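Local coordinates for cystathionine beta-lyases/cystathionine gamma-synthases (Corynebacterium glutamicum, PDB 5X5H), which probably catalyses the pyridoxal phosphate-dependent joining of O-succinyl-L-homoserine and L-cysteine into L,L-cystathionine, a step of methionine biosynthesis, at residues G97-L102 with D142-I147. Sequence-based numbering, arbitrary orientation.
Sequences GDHIVL and DNTKLI
The imidazole of His99 meets Thr144 at its edge: OG1 lies near the ring plane, 2.8 Å from ND1 and hydrogen-bonded to it, with Thr144 CA also in plane, while Asn143 OD1 stands oblique to the ring. His99 CG is anti to the backbone N (chi1 176°), and its side chain and that of Thr144 lie side by side, pointing the same way. NE2 is hydrogen-bonded to Thr126 OG1, so with ND1 on Thr144 OG1 both ring nitrogens are held, which fixes the ring's rotation; Thr144 OG1 is itself also bonded to Lys141 N. The Asn143 amide sends ND2 almost straight to Gly97 O (2.8 Å, 174°), with that oxygen in the amide plane; ND2 also bonds Glu124. Asp98 CG lies 3.4 Å from Lys145 CG, and the bent lysine chain brings NZ to OD1 from above the carboxylate plane, a salt bridge at 3.2 Å. Asp98 OD2 turns instead to Lys95 N. Between the backbones, parallel pairing runs from His99 N to Asn143 O, from Lys145 N to His99 O and from Val101 N to Leu146 O (2.9 Å). A beta bulge at Lys145 shifts the register by one, and buried Leu146 N has no partner. Across the bulge, Val101 CG2 packs on Thr144 CG2 (3.9 Å), on the face that also carries His99, and Ile100 CG2 faces Leu146 CG on the other side of the sheet. These neighbouring parallel strands belong to the seven-stranded sheet of the PLP-binding domain; strand 124-128 flanks 99-103, helix 82-93 covers Lys145 and Leu146, and helix 108-118 covers Ile100.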
ATOM      1  N   GLY A  97      42.051   9.928  -0.417  1.00 16.41           N
ATOM      2  CA  GLY A  97      43.025  10.753   0.274  1.00 18.97           C
ATOM      3  C   GLY A  97      42.519  11.512   1.479  1.00 18.90           C
ATOM      4  O   GLY A  97      43.298  12.205   2.174  1.00 21.51           O
ATOM      5  N   ASP A  98      41.209  11.589   1.732  1.00 16.21           N
ATOM      6  CA  ASP A  98      40.654  12.282   2.847  1.00 15.08           C
ATOM      7  C   ASP A  98      40.542  11.314   4.074  1.00 15.98           C
ATOM      8  O   ASP A  98      40.732  10.150   3.944  1.00 17.54           O
ATOM      9  CB  ASP A  98      39.228  12.737   2.465  1.00 16.54           C
ATOM     10  CG  ASP A  98      39.202  13.893   1.513  1.00 21.62           C
ATOM     11  OD1 ASP A  98      40.219  14.597   1.358  1.00 20.55           O
ATOM     12  OD2 ASP A  98      38.112  14.126   0.875  1.00 21.87           O
ATOM     13  N   HIS A  99      40.322  11.892   5.203  1.00 15.12           N
ATOM     14  CA  HIS A  99      40.252  11.219   6.485  1.00 14.74           C
ATOM     15  C   HIS A  99      39.033  11.526   7.265  1.00 13.31           C
ATOM     16  O   HIS A  99      38.493  12.629   7.242  1.00 14.69           O
ATOM     17  CB  HIS A  99      41.568  11.658   7.256  1.00 15.51           C
ATOM     18  CG  HIS A  99      41.706  11.167   8.646  1.00 13.87           C
ATOM     19  ND1 HIS A  99      41.504  11.991   9.711  1.00 16.85           N
ATOM     20  CD2 HIS A  99      42.163   9.977   9.124  1.00 14.01           C
ATOM     21  CE1 HIS A  99      41.747  11.300  10.812  1.00 17.34           C
ATOM     22  NE2 HIS A  99      42.166  10.105  10.496  1.00 16.05           N
ATOM     23  N   ILE A 100      38.561  10.525   7.975  1.00 14.29           N
ATOM     24  CA  ILE A 100      37.447  10.594   8.931  1.00 15.60           C
ATOM     25  C   ILE A 100      37.877  10.347  10.404  1.00 14.32           C
ATOM     26  O   ILE A 100      38.657   9.345  10.614  1.00 15.52           O
ATOM     27  CB  ILE A 100      36.429   9.474   8.654  1.00 19.54           C
ATOM     28  CG1 ILE A 100      36.069   9.349   7.255  1.00 20.24           C
ATOM     29  CG2 ILE A 100      35.182   9.662   9.567  1.00 18.31           C
ATOM     30  CD1 ILE A 100      35.310   8.073   6.972  1.00 23.51           C
ATOM     31  N   VAL A 101      37.383  11.096  11.325  1.00 15.11           N
ATOM     32  CA  VAL A 101      37.465  10.808  12.758  1.00 15.12           C
ATOM     33  C   VAL A 101      36.106  10.186  13.136  1.00 14.82           C
ATOM     34  O   VAL A 101      35.042  10.827  12.889  1.00 15.49           O
ATOM     35  CB  VAL A 101      37.768  12.031  13.578  1.00 16.53           C
ATOM     36  CG1 VAL A 101      37.792  11.698  15.071  1.00 17.56           C
ATOM     37  CG2 VAL A 101      39.120  12.630  13.151  1.00 18.57           C
ATOM     38  N   LEU A 102      36.112   8.984  13.713  1.00 15.81           N
ATOM     39  CA  LEU A 102      34.955   8.207  14.121  1.00 19.45           C
ATOM     40  C   LEU A 102      35.062   7.855  15.572  1.00 20.80           C
ATOM     41  O   LEU A 102      36.148   7.740  16.117  1.00 19.64           O
ATOM     42  CB  LEU A 102      34.970   6.847  13.298  1.00 25.23           C
ATOM     43  CG  LEU A 102      34.004   5.703  13.529  1.00 27.52           C
ATOM     44  CD1 LEU A 102      32.680   6.203  12.893  1.00 33.61           C
ATOM     45  CD2 LEU A 102      34.376   4.341  12.973  1.00 31.49           C
ATOM     46  N   ASP A 142      45.317  17.468   8.614  1.00 20.61           N
ATOM     47  CA  ASP A 142      45.073  18.451   7.580  1.00 22.74           C
ATOM     48  C   ASP A 142      44.136  17.916   6.508  1.00 21.18           C
ATOM     49  O   ASP A 142      43.369  18.707   5.973  1.00 21.50           O
ATOM     50  CB  ASP A 142      46.415  18.750   6.947  1.00 27.99           C
ATOM     51  CG  ASP A 142      47.241  19.721   7.774  1.00 33.04           C
ATOM     52  OD1 ASP A 142      46.762  20.324   8.753  1.00 35.43           O
ATOM     53  OD2 ASP A 142      48.410  19.893   7.409  1.00 44.95           O
ATOM     54  N   ASN A 143      44.100  16.618   6.369  1.00 17.88           N
ATOM     55  CA  ASN A 143      43.206  15.944   5.421  1.00 18.69           C
ATOM     56  C   ASN A 143      41.840  15.484   6.022  1.00 16.60           C
ATOM     57  O   ASN A 143      41.092  14.829   5.308  1.00 17.43           O
ATOM     58  CB  ASN A 143      43.840  14.871   4.617  1.00 17.97           C
ATOM     59  CG  ASN A 143      44.286  13.660   5.386  1.00 16.72           C
ATOM     60  OD1 ASN A 143      44.653  13.855   6.606  1.00 21.31           O
ATOM     61  ND2 ASN A 143      44.289  12.445   4.808  1.00 17.96           N
ATOM     62  N   THR A 144      41.599  15.787   7.274  1.00 17.36           N
ATOM     63  CA  THR A 144      40.309  15.373   7.945  1.00 15.86           C
ATOM     64  C   THR A 144      39.249  16.191   7.316  1.00 15.00           C
ATOM     65  O   THR A 144      39.227  17.389   7.449  1.00 18.91           O
ATOM     66  CB  THR A 144      40.363  15.602   9.419  1.00 16.62           C
ATOM     67  OG1 THR A 144      41.462  14.794   9.950  1.00 15.61           O
ATOM     68  CG2 THR A 144      39.019  15.068  10.086  1.00 17.02           C
ATOM     69  N   LYS A 145      38.236  15.501   6.721  1.00 14.29           N
ATOM     70  CA  LYS A 145      37.042  16.176   6.168  1.00 14.96           C
ATOM     71  C   LYS A 145      35.775  15.917   6.923  1.00 14.14           C
ATOM     72  O   LYS A 145      34.806  16.641   6.785  1.00 14.38           O
ATOM     73  CB  LYS A 145      36.869  15.722   4.702  1.00 15.46           C
ATOM     74  CG  LYS A 145      38.026  16.039   3.803  1.00 19.44           C
ATOM     75  CD  LYS A 145      38.208  17.543   3.676  1.00 23.96           C
ATOM     76  CE  LYS A 145      39.023  17.840   2.433  1.00 30.69           C
ATOM     77  NZ  LYS A 145      40.336  17.476   2.782  1.00 31.06           N
ATOM     78  N   LEU A 146      35.801  14.965   7.860  1.00 14.23           N
ATOM     79  CA  LEU A 146      34.562  14.508   8.520  1.00 14.13           C
ATOM     80  C   LEU A 146      34.880  14.063   9.924  1.00 13.83           C
ATOM     81  O   LEU A 146      35.770  13.204  10.118  1.00 14.78           O
ATOM     82  CB  LEU A 146      34.004  13.352   7.687  1.00 16.13           C
ATOM     83  CG  LEU A 146      32.661  12.790   8.166  1.00 17.71           C
ATOM     84  CD1 LEU A 146      31.558  13.801   8.322  1.00 17.49           C
ATOM     85  CD2 LEU A 146      32.287  11.673   7.156  1.00 19.70           C
ATOM     86  N   ILE A 147      34.111  14.548  10.846  1.00 12.72           N
ATOM     87  CA  ILE A 147      34.029  13.972  12.231  1.00 13.51           C
ATOM     88  C   ILE A 147      32.594  13.401  12.351  1.00 13.61           C
ATOM     89  O   ILE A 147      31.619  14.172  12.173  1.00 13.23           O
ATOM     90  CB  ILE A 147      34.279  15.034  13.286  1.00 13.39           C
ATOM     91  CG1 ILE A 147      35.649  15.737  13.017  1.00 16.80           C
ATOM     92  CG2 ILE A 147      34.230  14.445  14.716  1.00 14.61           C
ATOM     93  CD1 ILE A 147      35.886  16.888  13.953  1.00 19.54           C
TER